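Local structure of DUF1896 domain-containing protein (2APL) at residues K2-K7 / T43-A48; S10-K15 / S60-V65; T18-H23 / P32-R37; Y75-S80 / S110-Y115; E83-Q88 / E133-I138. The protein is of unknown function but belongs to the DUF1896 family and folds as a single all-alpha chain, with helices and no strands, from Porphyromonas gingivalis. One frame throughout, in Å; residues are numbered along the deposited sequence.

Contact 1: K2-K7 / T43-A48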
# COMPACT_ATOMS: atom_id res chain seq x y z
N LYS A 2 12.61 9.24 -27.13
CA LYS A 2 11.17 8.90 -27.40
C LYS A 2 10.91 7.39 -27.55
O LYS A 2 9.78 6.92 -27.31
CB LYS A 2 10.66 9.67 -28.61
N SER A 3 11.93 6.64 -27.97
CA SER A 3 11.89 5.19 -27.79
C SER A 3 12.23 4.90 -26.33
O SER A 3 11.56 4.09 -25.67
CB SER A 3 12.85 4.45 -28.74
OG SER A 3 12.68 3.03 -28.56
N THR A 4 13.28 5.56 -25.84
CA THR A 4 13.66 5.54 -24.43
C THR A 4 12.44 5.87 -23.59
O THR A 4 12.21 5.19 -22.63
CB THR A 4 14.80 6.58 -24.09
OG1 THR A 4 15.95 6.29 -24.89
CG2 THR A 4 15.20 6.53 -22.55
N GLU A 5 11.70 6.93 -23.96
CA GLU A 5 10.53 7.36 -23.22
C GLU A 5 9.36 6.34 -23.21
O GLU A 5 8.68 6.19 -22.20
CB GLU A 5 10.06 8.71 -23.70
CG GLU A 5 11.10 9.80 -23.44
CD GLU A 5 10.67 11.15 -23.95
OE1 GLU A 5 11.53 12.08 -24.00
OE2 GLU A 5 9.45 11.28 -24.30
N LYS A 6 9.16 5.62 -24.30
CA LYS A 6 8.19 4.54 -24.32
C LYS A 6 8.67 3.36 -23.43
O LYS A 6 7.87 2.74 -22.71
CB LYS A 6 7.95 4.07 -25.76
CG LYS A 6 6.90 2.93 -25.90
CD LYS A 6 7.07 2.20 -27.26
CE LYS A 6 5.76 2.00 -28.05
NZ LYS A 6 4.78 1.11 -27.38
N LYS A 7 9.95 3.02 -23.52
CA LYS A 7 10.52 1.91 -22.78
C LYS A 7 10.46 2.23 -21.30
O LYS A 7 10.07 1.40 -20.49
CB LYS A 7 11.98 1.71 -23.19
CG LYS A 7 12.66 0.59 -22.45
CD LYS A 7 13.96 0.10 -23.09
CE LYS A 7 15.18 0.73 -22.39
NZ LYS A 7 15.28 0.41 -20.91
N THR A 43 8.13 11.94 -16.42
CA THR A 43 8.56 13.33 -16.40
C THR A 43 9.74 13.56 -15.48
O THR A 43 10.66 14.33 -15.83
CB THR A 43 7.36 14.27 -15.98
OG1 THR A 43 6.30 14.08 -16.93
CG2 THR A 43 7.74 15.75 -15.90
N ALA A 44 9.71 12.95 -14.28
CA ALA A 44 10.82 13.07 -13.33
C ALA A 44 12.12 12.47 -13.93
O ALA A 44 13.21 13.05 -13.80
CB ALA A 44 10.49 12.38 -11.99
N TYR A 45 11.98 11.32 -14.55
CA TYR A 45 13.09 10.66 -15.24
C TYR A 45 13.67 11.53 -16.38
O TYR A 45 14.87 11.82 -16.41
CB TYR A 45 12.65 9.29 -15.79
CG TYR A 45 13.74 8.60 -16.59
CD1 TYR A 45 14.66 7.77 -15.98
CD2 TYR A 45 13.88 8.84 -17.94
CE1 TYR A 45 15.73 7.20 -16.73
CE2 TYR A 45 14.94 8.29 -18.68
CZ TYR A 45 15.83 7.46 -18.06
OH TYR A 45 16.85 6.86 -18.79
N CYS A 46 12.80 11.97 -17.28
CA CYS A 46 13.23 12.80 -18.41
C CYS A 46 13.85 14.14 -17.92
O CYS A 46 14.90 14.58 -18.42
CB CYS A 46 12.06 13.03 -19.35
SG CYS A 46 11.50 11.56 -20.12
N ASP A 47 13.26 14.75 -16.88
CA ASP A 47 13.84 15.95 -16.28
C ASP A 47 15.23 15.71 -15.75
O ASP A 47 16.16 16.50 -15.99
CB ASP A 47 12.99 16.54 -15.13
CG ASP A 47 11.72 17.26 -15.62
OD1 ASP A 47 11.54 17.43 -16.85
OD2 ASP A 47 10.89 17.64 -14.74
N ALA A 48 15.39 14.63 -14.98
CA ALA A 48 16.68 14.31 -14.38
C ALA A 48 17.76 14.12 -15.45
O ALA A 48 18.84 14.74 -15.38
CB ALA A 48 16.59 13.09 -13.49

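Contact 2: S10-K15 / S60-V65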
# COMPACT_ATOMS: atom_id res chain seq x y z
N SER A 10 6.82 2.26 -19.89
CA SER A 10 6.35 0.90 -19.66
C SER A 10 7.00 0.28 -18.42
O SER A 10 6.38 -0.48 -17.71
CB SER A 10 6.59 0.01 -20.91
OG SER A 10 5.75 0.47 -21.97
N HIS A 11 8.27 0.61 -18.17
CA HIS A 11 8.99 0.10 -17.01
C HIS A 11 8.34 0.66 -15.72
O HIS A 11 8.03 -0.10 -14.80
CB HIS A 11 10.48 0.53 -17.14
CG HIS A 11 11.28 0.26 -15.90
ND1 HIS A 11 11.48 -1.01 -15.41
CD2 HIS A 11 11.91 1.10 -15.05
CE1 HIS A 11 12.24 -0.94 -14.33
NE2 HIS A 11 12.50 0.33 -14.08
N PHE A 12 8.09 1.97 -15.68
CA PHE A 12 7.50 2.57 -14.48
C PHE A 12 6.07 2.06 -14.30
O PHE A 12 5.68 1.77 -13.18
CB PHE A 12 7.50 4.11 -14.55
CG PHE A 12 8.88 4.70 -14.57
CD1 PHE A 12 9.83 4.32 -13.59
CD2 PHE A 12 9.26 5.63 -15.56
CE1 PHE A 12 11.13 4.87 -13.60
CE2 PHE A 12 10.57 6.16 -15.61
CZ PHE A 12 11.50 5.78 -14.64
N ARG A 13 5.29 1.99 -15.37
CA ARG A 13 3.94 1.41 -15.28
C ARG A 13 3.91 -0.03 -14.71
O ARG A 13 3.15 -0.29 -13.80
CB ARG A 13 3.17 1.47 -16.61
CG ARG A 13 1.72 0.94 -16.43
CD ARG A 13 0.81 1.19 -17.67
NE ARG A 13 -0.55 0.84 -17.28
CZ ARG A 13 -1.56 1.71 -17.26
NH1 ARG A 13 -1.36 2.94 -17.70
NH2 ARG A 13 -2.76 1.31 -16.86
N LEU A 14 4.75 -0.92 -15.23
CA LEU A 14 4.85 -2.27 -14.73
C LEU A 14 5.22 -2.31 -13.22
O LEU A 14 4.60 -3.02 -12.46
CB LEU A 14 5.81 -3.13 -15.56
CG LEU A 14 5.75 -4.62 -15.21
CD1 LEU A 14 4.33 -5.18 -15.29
CD2 LEU A 14 6.74 -5.43 -16.06
N LYS A 15 6.23 -1.52 -12.82
CA LYS A 15 6.63 -1.48 -11.41
C LYS A 15 5.46 -1.06 -10.51
O LYS A 15 5.32 -1.57 -9.39
CB LYS A 15 7.78 -0.48 -11.22
CG LYS A 15 9.14 -0.94 -11.78
CD LYS A 15 10.23 0.14 -11.50
CE LYS A 15 10.58 0.24 -10.04
NZ LYS A 15 11.67 1.22 -9.91
N SER A 60 16.09 6.02 -10.23
CA SER A 60 15.97 5.96 -8.77
C SER A 60 15.05 7.07 -8.28
O SER A 60 14.10 6.83 -7.55
CB SER A 60 17.36 6.11 -8.16
OG SER A 60 17.31 6.04 -6.74
N MSE A 61 15.32 8.30 -8.69
CA MSE A 61 14.46 9.37 -8.24
C MSE A 61 13.04 9.32 -8.86
O MSE A 61 12.09 9.69 -8.20
CB MSE A 61 15.15 10.74 -8.37
CG MSE A 61 15.12 11.33 -9.75
SE MSE A 61 16.25 13.00 -9.76
CE MSE A 61 18.10 12.12 -9.81
N ALA A 62 12.90 8.88 -10.10
CA ALA A 62 11.58 8.59 -10.70
C ALA A 62 10.77 7.50 -9.94
O ALA A 62 9.54 7.59 -9.82
CB ALA A 62 11.72 8.18 -12.14
N SER A 63 11.47 6.47 -9.45
CA SER A 63 10.86 5.45 -8.62
C SER A 63 10.37 6.01 -7.29
O SER A 63 9.29 5.60 -6.84
CB SER A 63 11.81 4.28 -8.43
OG SER A 63 12.00 3.70 -9.72
N GLU A 64 11.10 6.97 -6.70
CA GLU A 64 10.65 7.62 -5.44
C GLU A 64 9.34 8.38 -5.72
O GLU A 64 8.42 8.34 -4.88
CB GLU A 64 11.70 8.60 -4.88
CG GLU A 64 13.10 7.98 -4.81
CD GLU A 64 13.56 7.66 -3.41
OE1 GLU A 64 12.77 7.02 -2.65
OE2 GLU A 64 14.73 8.05 -3.07
N VAL A 65 9.27 9.02 -6.90
CA VAL A 65 8.05 9.69 -7.40
C VAL A 65 6.88 8.69 -7.59
O VAL A 65 5.72 8.91 -7.14
CB VAL A 65 8.35 10.48 -8.73
CG1 VAL A 65 7.08 11.07 -9.34
CG2 VAL A 65 9.30 11.72 -8.38

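Contact 3: T18-H23 / P32-R37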
# COMPACT_ATOMS: atom_id res chain seq x y z
N THR A 18 2.62 -3.77 -10.36
CA THR A 18 3.05 -4.85 -9.47
C THR A 18 2.93 -4.44 -7.97
O THR A 18 2.42 -5.16 -7.14
CB THR A 18 4.44 -5.30 -9.87
OG1 THR A 18 4.39 -5.80 -11.23
CG2 THR A 18 4.98 -6.42 -8.91
N TYR A 19 3.42 -3.25 -7.67
CA TYR A 19 3.44 -2.73 -6.32
C TYR A 19 2.02 -2.60 -5.78
O TYR A 19 1.76 -2.99 -4.65
CB TYR A 19 4.16 -1.36 -6.31
CG TYR A 19 4.35 -0.83 -4.89
CD1 TYR A 19 5.41 -1.28 -4.15
CD2 TYR A 19 3.47 0.14 -4.32
CE1 TYR A 19 5.62 -0.85 -2.86
CE2 TYR A 19 3.71 0.62 -3.00
CZ TYR A 19 4.78 0.08 -2.27
OH TYR A 19 5.12 0.47 -0.98
N LEU A 20 1.11 -2.04 -6.58
CA LEU A 20 -0.30 -1.95 -6.17
C LEU A 20 -0.97 -3.33 -6.05
O LEU A 20 -1.68 -3.59 -5.07
CB LEU A 20 -1.09 -1.06 -7.14
CG LEU A 20 -0.63 0.42 -7.20
CD1 LEU A 20 -1.41 1.13 -8.30
CD2 LEU A 20 -0.88 1.17 -5.88
N ASN A 21 -0.68 -4.23 -7.00
CA ASN A 21 -1.21 -5.56 -6.94
C ASN A 21 -0.84 -6.19 -5.61
O ASN A 21 -1.69 -6.88 -4.99
CB ASN A 21 -0.67 -6.47 -8.04
CG ASN A 21 -1.26 -6.20 -9.39
OD1 ASN A 21 -2.26 -5.43 -9.55
ND2 ASN A 21 -0.58 -6.75 -10.43
N GLU A 22 0.38 -5.91 -5.14
CA GLU A 22 0.81 -6.59 -3.89
C GLU A 22 0.32 -5.91 -2.61
O GLU A 22 0.00 -6.57 -1.65
CB GLU A 22 2.34 -6.70 -3.83
CG GLU A 22 2.95 -7.57 -4.96
CD GLU A 22 4.49 -7.45 -5.07
OE1 GLU A 22 5.05 -6.35 -4.77
OE2 GLU A 22 5.14 -8.46 -5.47
N HIS A 23 0.26 -4.58 -2.62
CA HIS A 23 0.23 -3.79 -1.38
C HIS A 23 -1.06 -2.96 -1.26
O HIS A 23 -1.42 -2.52 -0.17
CB HIS A 23 1.43 -2.83 -1.34
CG HIS A 23 2.76 -3.52 -1.25
ND1 HIS A 23 3.16 -4.23 -0.14
CD2 HIS A 23 3.76 -3.65 -2.16
CE1 HIS A 23 4.36 -4.75 -0.36
NE2 HIS A 23 4.74 -4.42 -1.58
N PRO A 32 -7.00 5.40 -14.09
CA PRO A 32 -6.62 6.81 -13.98
C PRO A 32 -5.41 7.07 -13.09
O PRO A 32 -4.57 7.85 -13.46
CB PRO A 32 -7.89 7.47 -13.39
CG PRO A 32 -9.02 6.57 -13.84
CD PRO A 32 -8.43 5.19 -13.78
N PHE A 33 -5.29 6.39 -11.94
CA PHE A 33 -4.18 6.70 -11.09
C PHE A 33 -2.88 6.16 -11.70
O PHE A 33 -1.87 6.85 -11.72
CB PHE A 33 -4.37 6.05 -9.72
CG PHE A 33 -3.16 6.21 -8.83
CD1 PHE A 33 -2.80 7.49 -8.35
CD2 PHE A 33 -2.38 5.06 -8.47
CE1 PHE A 33 -1.68 7.65 -7.53
CE2 PHE A 33 -1.25 5.20 -7.64
CZ PHE A 33 -0.91 6.49 -7.16
N ILE A 34 -2.92 4.90 -12.12
CA ILE A 34 -1.74 4.25 -12.70
C ILE A 34 -1.18 5.01 -13.90
O ILE A 34 0.04 5.30 -13.96
CB ILE A 34 -2.07 2.77 -13.05
CG1 ILE A 34 -2.22 1.96 -11.74
CG2 ILE A 34 -0.96 2.11 -13.94
CD1 ILE A 34 -3.10 0.67 -11.90
N THR A 35 -2.08 5.42 -14.80
CA THR A 35 -1.67 6.26 -15.96
C THR A 35 -1.03 7.56 -15.48
O THR A 35 0.10 7.93 -15.89
CB THR A 35 -2.90 6.56 -16.83
OG1 THR A 35 -3.48 5.31 -17.22
CG2 THR A 35 -2.53 7.39 -18.07
N ALA A 36 -1.73 8.25 -14.58
CA ALA A 36 -1.27 9.56 -14.15
C ALA A 36 0.04 9.48 -13.36
O ALA A 36 0.94 10.28 -13.58
CB ALA A 36 -2.30 10.22 -13.38
N ARG A 37 0.15 8.51 -12.45
CA ARG A 37 1.36 8.36 -11.67
C ARG A 37 2.58 7.85 -12.52
O ARG A 37 3.71 8.35 -12.37
CB ARG A 37 1.09 7.43 -10.47
CG ARG A 37 2.28 7.21 -9.54
CD ARG A 37 2.75 8.56 -8.98
NE ARG A 37 1.83 9.21 -8.05
CZ ARG A 37 1.80 8.99 -6.75
NH1 ARG A 37 2.57 8.06 -6.18
NH2 ARG A 37 0.96 9.71 -6.00

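Contact 4: Y75-S80 / S110-Y115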
# COMPACT_ATOMS: atom_id res chain seq x y z
N TYR A 75 -3.85 -2.42 3.89
CA TYR A 75 -3.93 -3.84 3.56
C TYR A 75 -2.82 -4.65 4.20
O TYR A 75 -3.12 -5.61 4.92
CB TYR A 75 -3.97 -4.05 2.06
CG TYR A 75 -3.80 -5.51 1.65
CD1 TYR A 75 -4.90 -6.37 1.60
CD2 TYR A 75 -2.52 -6.03 1.35
CE1 TYR A 75 -4.75 -7.74 1.27
CE2 TYR A 75 -2.36 -7.39 0.98
CZ TYR A 75 -3.47 -8.21 0.92
OH TYR A 75 -3.33 -9.52 0.58
N ASP A 76 -1.57 -4.24 3.99
CA ASP A 76 -0.42 -4.91 4.60
C ASP A 76 -0.49 -4.94 6.13
O ASP A 76 -0.09 -5.92 6.77
CB ASP A 76 0.91 -4.23 4.17
CG ASP A 76 1.33 -4.56 2.71
OD1 ASP A 76 0.66 -5.38 2.02
OD2 ASP A 76 2.36 -3.98 2.23
N THR A 77 -0.95 -3.83 6.73
CA THR A 77 -1.04 -3.72 8.19
C THR A 77 -2.06 -4.76 8.76
O THR A 77 -1.78 -5.47 9.76
CB THR A 77 -1.44 -2.28 8.61
OG1 THR A 77 -0.43 -1.38 8.18
CG2 THR A 77 -1.56 -2.14 10.16
N LEU A 78 -3.20 -4.89 8.09
CA LEU A 78 -4.23 -5.87 8.51
C LEU A 78 -3.71 -7.30 8.36
O LEU A 78 -3.90 -8.12 9.26
CB LEU A 78 -5.51 -5.68 7.68
CG LEU A 78 -6.26 -4.39 8.03
CD1 LEU A 78 -7.29 -4.11 6.95
CD2 LEU A 78 -6.93 -4.48 9.41
N VAL A 79 -3.03 -7.57 7.24
CA VAL A 79 -2.47 -8.91 6.98
C VAL A 79 -1.49 -9.29 8.09
O VAL A 79 -1.53 -10.38 8.63
CB VAL A 79 -1.81 -9.00 5.57
CG1 VAL A 79 -0.92 -10.19 5.45
CG2 VAL A 79 -2.88 -9.03 4.49
N SER A 80 -0.61 -8.35 8.43
CA SER A 80 0.39 -8.55 9.49
C SER A 80 -0.24 -8.75 10.89
O SER A 80 0.14 -9.67 11.64
CB SER A 80 1.38 -7.37 9.50
OG SER A 80 2.25 -7.43 10.63
N SER A 110 -12.80 3.20 10.94
CA SER A 110 -12.89 4.25 11.98
C SER A 110 -11.63 4.28 12.83
O SER A 110 -11.26 5.34 13.39
CB SER A 110 -14.12 4.05 12.88
OG SER A 110 -13.84 3.12 13.92
N VAL A 111 -10.97 3.11 12.97
CA VAL A 111 -9.68 3.07 13.63
C VAL A 111 -8.58 3.73 12.76
O VAL A 111 -7.88 4.66 13.23
CB VAL A 111 -9.28 1.60 14.05
CG1 VAL A 111 -7.80 1.53 14.45
CG2 VAL A 111 -10.19 1.08 15.16
N PHE A 112 -8.39 3.26 11.50
CA PHE A 112 -7.35 3.83 10.64
C PHE A 112 -7.52 5.39 10.47
O PHE A 112 -6.53 6.15 10.36
CB PHE A 112 -7.38 3.17 9.24
CG PHE A 112 -6.71 1.83 9.14
CD1 PHE A 112 -5.33 1.71 9.25
CD2 PHE A 112 -7.45 0.69 8.81
CE1 PHE A 112 -4.68 0.46 9.04
CE2 PHE A 112 -6.81 -0.53 8.63
CZ PHE A 112 -5.42 -0.65 8.74
N ALA A 113 -8.78 5.84 10.45
CA ALA A 113 -9.11 7.25 10.15
C ALA A 113 -8.61 8.25 11.20
O ALA A 113 -8.52 9.46 10.92
CB ALA A 113 -10.61 7.42 9.93
N LYS A 114 -8.32 7.75 12.41
CA LYS A 114 -7.81 8.57 13.50
C LYS A 114 -6.34 8.91 13.32
O LYS A 114 -5.84 9.77 14.00
CB LYS A 114 -7.98 7.86 14.84
CG LYS A 114 -9.45 7.74 15.25
CD LYS A 114 -9.61 7.46 16.74
CE LYS A 114 -9.10 6.08 17.14
NZ LYS A 114 -9.45 5.80 18.55
N TYR A 115 -5.65 8.22 12.40
CA TYR A 115 -4.20 8.42 12.19
C TYR A 115 -3.88 9.09 10.86
O TYR A 115 -4.63 8.98 9.90
CB TYR A 115 -3.47 7.07 12.30
CG TYR A 115 -3.68 6.41 13.63
CD1 TYR A 115 -2.79 6.64 14.68
CD2 TYR A 115 -4.79 5.55 13.86
CE1 TYR A 115 -2.96 6.04 15.94
CE2 TYR A 115 -4.98 4.95 15.13
CZ TYR A 115 -4.06 5.20 16.16
OH TYR A 115 -4.20 4.63 17.41

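Contact 5: E83-Q88 / E133-I138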
# COMPACT_ATOMS: atom_id res chain seq x y z
N GLU A 83 -1.70 -12.24 10.78
CA GLU A 83 -0.65 -13.25 10.85
C GLU A 83 0.06 -13.29 12.19
O GLU A 83 0.39 -14.38 12.69
CB GLU A 83 0.39 -13.03 9.74
CG GLU A 83 -0.19 -13.03 8.33
CD GLU A 83 0.85 -12.96 7.25
OE1 GLU A 83 0.61 -13.61 6.22
OE2 GLU A 83 1.88 -12.28 7.44
N ARG A 84 0.32 -12.13 12.80
CA ARG A 84 1.10 -12.11 14.04
C ARG A 84 0.29 -12.42 15.28
O ARG A 84 0.80 -13.02 16.23
CB ARG A 84 1.79 -10.75 14.23
CG ARG A 84 3.05 -10.52 13.37
CD ARG A 84 3.48 -9.08 13.57
NE ARG A 84 4.86 -8.81 13.18
CZ ARG A 84 5.38 -7.59 13.07
NH1 ARG A 84 4.64 -6.51 13.33
NH2 ARG A 84 6.66 -7.45 12.70
N GLU A 85 -0.98 -12.02 15.26
CA GLU A 85 -1.79 -12.01 16.45
C GLU A 85 -2.93 -13.04 16.41
O GLU A 85 -3.48 -13.38 17.45
CB GLU A 85 -2.36 -10.59 16.70
CG GLU A 85 -1.31 -9.45 16.63
CD GLU A 85 -0.15 -9.61 17.61
OE1 GLU A 85 -0.37 -10.10 18.72
OE2 GLU A 85 1.01 -9.27 17.26
N PHE A 86 -3.30 -13.50 15.23
CA PHE A 86 -4.48 -14.37 15.12
C PHE A 86 -4.16 -15.67 14.36
O PHE A 86 -5.04 -16.31 13.77
CB PHE A 86 -5.64 -13.60 14.47
CG PHE A 86 -6.10 -12.42 15.30
CD1 PHE A 86 -6.96 -12.62 16.37
CD2 PHE A 86 -5.63 -11.12 15.02
CE1 PHE A 86 -7.34 -11.58 17.16
CE2 PHE A 86 -6.02 -10.06 15.83
CZ PHE A 86 -6.89 -10.28 16.88
N GLU A 87 -2.90 -16.07 14.42
CA GLU A 87 -2.40 -17.20 13.66
C GLU A 87 -3.12 -18.51 14.03
O GLU A 87 -3.47 -19.30 13.16
CB GLU A 87 -0.88 -17.30 13.84
CG GLU A 87 -0.16 -17.98 12.75
CD GLU A 87 0.11 -19.42 13.05
OE1 GLU A 87 0.40 -19.73 14.22
OE2 GLU A 87 0.08 -20.24 12.11
N GLN A 88 -3.37 -18.69 15.33
CA GLN A 88 -4.14 -19.83 15.84
C GLN A 88 -5.64 -19.85 15.43
O GLN A 88 -6.17 -20.90 15.08
CB GLN A 88 -4.01 -19.91 17.38
CG GLN A 88 -2.75 -20.68 17.84
CD GLN A 88 -2.69 -20.93 19.35
OE1 GLN A 88 -3.70 -20.84 20.06
NE2 GLN A 88 -1.51 -21.24 19.84
N GLU A 133 -4.54 -1.07 18.47
CA GLU A 133 -5.96 -0.73 18.40
C GLU A 133 -6.64 -1.69 17.41
O GLU A 133 -7.75 -2.16 17.66
CB GLU A 133 -6.14 0.75 18.06
CG GLU A 133 -7.51 1.25 18.19
CD GLU A 133 -7.61 2.78 18.19
OE1 GLU A 133 -6.60 3.50 17.93
OE2 GLU A 133 -8.73 3.26 18.48
N LEU A 134 -5.99 -1.94 16.27
CA LEU A 134 -6.51 -2.90 15.27
C LEU A 134 -6.67 -4.34 15.83
O LEU A 134 -7.69 -5.01 15.58
CB LEU A 134 -5.61 -2.93 14.02
CG LEU A 134 -5.66 -1.67 13.12
CD1 LEU A 134 -4.45 -1.76 12.10
CD2 LEU A 134 -7.03 -1.46 12.41
N THR A 135 -5.67 -4.79 16.60
CA THR A 135 -5.71 -6.09 17.26
C THR A 135 -6.96 -6.18 18.18
O THR A 135 -7.75 -7.14 18.07
CB THR A 135 -4.39 -6.35 18.03
OG1 THR A 135 -3.26 -6.23 17.13
CG2 THR A 135 -4.39 -7.73 18.71
N GLY A 136 -7.16 -5.15 19.01
CA GLY A 136 -8.31 -5.07 19.89
C GLY A 136 -9.66 -5.08 19.21
O GLY A 136 -10.62 -5.71 19.69
N THR A 137 -9.74 -4.37 18.10
CA THR A 137 -10.92 -4.37 17.26
C THR A 137 -11.25 -5.76 16.70
O THR A 137 -12.41 -6.21 16.74
CB THR A 137 -10.76 -3.34 16.11
OG1 THR A 137 -10.58 -2.01 16.69
CG2 THR A 137 -11.97 -3.35 15.16
N ILE A 138 -10.26 -6.42 16.13
CA ILE A 138 -10.47 -7.79 15.64
C ILE A 138 -10.86 -8.77 16.74
O ILE A 138 -11.78 -9.59 16.56
CB ILE A 138 -9.25 -8.27 14.79
CG1 ILE A 138 -9.15 -7.37 13.55
CG2 ILE A 138 -9.38 -9.77 14.34
CD1 ILE A 138 -7.70 -7.44 12.84

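Contact 1: K2-K7 / T43-A48
Thr4 and Glu5, in the first turn of helix 3-23, meet Tyr45 and Cys46 on helix 31-51, so the start of one helix is joined to the later half of the next, the two consecutive helices running in broadly opposed directions. The backbones come closest at Glu5 and Cys46, whose CA atoms lie 7.7 Å apart. The firmer side of the contact is that of Tyr45, which is buried: its side chain also touches Phe12 and Glu8 of helix 3-23 and Ala58 of helix 55-67. With CG anti to the backbone N (chi1 176°), the ring reaches across to helix 3-23. There Thr4 CG2 stands 4.1 Å from Tyr45 OH, the two side chains meeting at roughly a right angle. That hydroxyl is hydrogen-bonded to His55 ND1; the atom Thr4 brings near it is a methyl carbon. On the looser side, Glu5 is exposed and runs out as an extended chain alongside Cys46. Its CG lies 3.8 Å from Cys46 SG, and CD and OE1 are hardly farther from the same sulfur. One sulfur thus meets CG, CD and OE1 of the glutamate together. With 121 Å² buried in all, this is a small interface held by van der Waals contact, in which the aromatic hydroxyl gets its polar partner from a third helix.

Contact 2: S10-K15 / S60-V65
Phe12 and Lys15 of helix 3-23 face Ala62 and Ser63 of helix 55-67 within a three-helix bundle completed by helix 31-51. The two short segments run at 43° to each other, their axes 11.0 Å apart at closest approach. The apolar part is Phe12 on Ala62: the tip of the ring, CZ, lies 3.5 Å from Ala62 CB, which approaches it obliquely. Tyr45 and Glu59 also touch this buried phenylalanine. Ser63 OG sits at the ring edge, near its plane, 4.1 Å from Phe12 CE1. The polar part is one bond from Lys15 to Ser63. The lysine chain bends at chi3 (70°), which brings the ammonium to the serine, while Lys15 CG lies over the rim of one face of the His11 ring. Leu66 and Tyr67 touch the same lysine from further along helix 55-67. Ser63 OG also hydrogen-bonds to Glu59 O, one turn back in its own helix, and it accepts from Lys15 NZ at 2.5 Å, shorter than usual for such a pair and doubtful as an exact length.

Contact 3: T18-H23 / P32-R37
Arg37 NH1 is gripped by two carbonyl oxygens, Leu66 O and Gln68 O, and the guanidinium it anchors lies against Phe33, the ring whose edge receives Leu20. The ring and the guanidinium are not stacked. Phe33 CZ points at the middle of the guanidinium face, 3.7 Å from its plane, with Arg37 NH2 near the plane of the ring. Leu20, near the end of helix 3-23, sets one methyl against both Phe33 and Ile34 at the start of helix 31-51. That methyl, Leu20 CD1, does the touching. It lies 3.6 Å from Ile34 CG1 and slightly farther from Ile34 CD1, the two side chains sliding past each other in opposite directions. At the edge of the Phe33 ring, Leu20 CD1 lies 4.1 Å from Phe33 CD2. Phe33 CG is anti to the backbone N (chi1 173°), which lays the ring beside Arg37, one turn on, whose CB rests over the rim of one face. Leu70 adds a further apolar neighbour to the ring. Leu20 and Ile34 are buried. Hydrophobic contact thus closes the place where the end of helix 3-23 meets the start of helix 31-51, while the nearby arginine ties helix 31-51 to the carbonyls at and beyond the end of helix 55-67.

Contact 4: Y75-S80 / S110-Y115
The backbones of Thr77 and Phe112 stay well apart, 10.1 Å between CA atoms, and Phe112 also opens a type I turn that runs to Tyr115. Phe112 spans most of that gap. Its CG is anti to the carbonyl carbon (chi1 -80°), and the ring comes to helix 74-85 edge first. Leu78 CG lies at this edge, in the ring plane, 3.9 Å from Phe112 CZ and equally close to CE2. Both leucine methyls also flank Phe112 CE2, Leu78 CD1 at 4.0 Å, so the branch point and its two arms straddle the rim. Thr77 takes a neighbouring part of the edge, with CG2 4.2 Å from Phe112 CE1. Its other branch, OG1, is hydrogen-bonded to Ser73 O in the preceding turn. All three residues are buried. Leu134 of helix 126-143 and Leu117 also touch Phe112, and Leu103 of helix 94-103 reaches Leu78. A bond from Tyr115 N to Phe112 O, 3.0 Å, closes the turn. What results is an apolar contact in which the ring edge of the first residue of the turn packs against helix 74-85, and the threonine presents its methyl here while its hydroxyl is bonded within its own helix.

Contact 5: E83-Q88 / E133-I138
Phe86 leaves helical geometry just after helix 74-85 and drives its ring against Thr135 and Ile138 of helix 126-143, joining two helices in the C-terminal half of this all-helical fold. From CB, which points at the partner helix, the chain turns with CG anti to the carbonyl carbon (chi1 -63°), and the contact grows toward the tip. CD2 is 4.0 Å from Ile138 CG2. CE1 and CE2 close on the same methyl, and CE2 also meets Ile138 CB at 3.8 Å. CZ is nearest of all to the methyl, 3.6 Å from Ile138 CG2, with Thr135 CG2 near it too. Together these amount to a CH-pi contact, with Ile138 CG2 over one ring face, 3.7 Å from the centroid and 17° off the normal. Val81, Val139 and Ile142 also touch this buried ring. Beside it, Glu85 crosses Thr135 at about a right angle, its CG 3.8 Å from Thr135 OG1. Both polar ends are held by Tyr131: Glu85 OE2 bonds to its hydroxyl and Thr135 OG1 to its backbone oxygen, so the glutamate offers Thr135 its aliphatic part. The ring edge, meanwhile, faces the helix backbone: Phe86 CZ lies 3.5 Å from Thr135 O, close to the ring plane.

Overall arrangement
The five contacts form two groups on opposite sides of the chain's centre. Contacts 1, 2 and 3 all use helix 3-23. Contact 2 lies between the others, its centre about 10 Å from each, and touches both: Tyr45 packs on Phe12 and Ala62, and Arg13 reaches Thr35 and Ile34. Contacts 4 and 5 share helix 74-85, with centres about 12 Å apart, and Glu133 links them by a salt bridge to Lys114 and a probable hydrogen bond to Tyr115. The groups meet where contact 3 touches contact 4, His23 ND1 lying 2.5 Å from Asp76 OD2, a probable hydrogen bond. Contacts 1 and 5 mark the extremes, their centres about 44 Å apart.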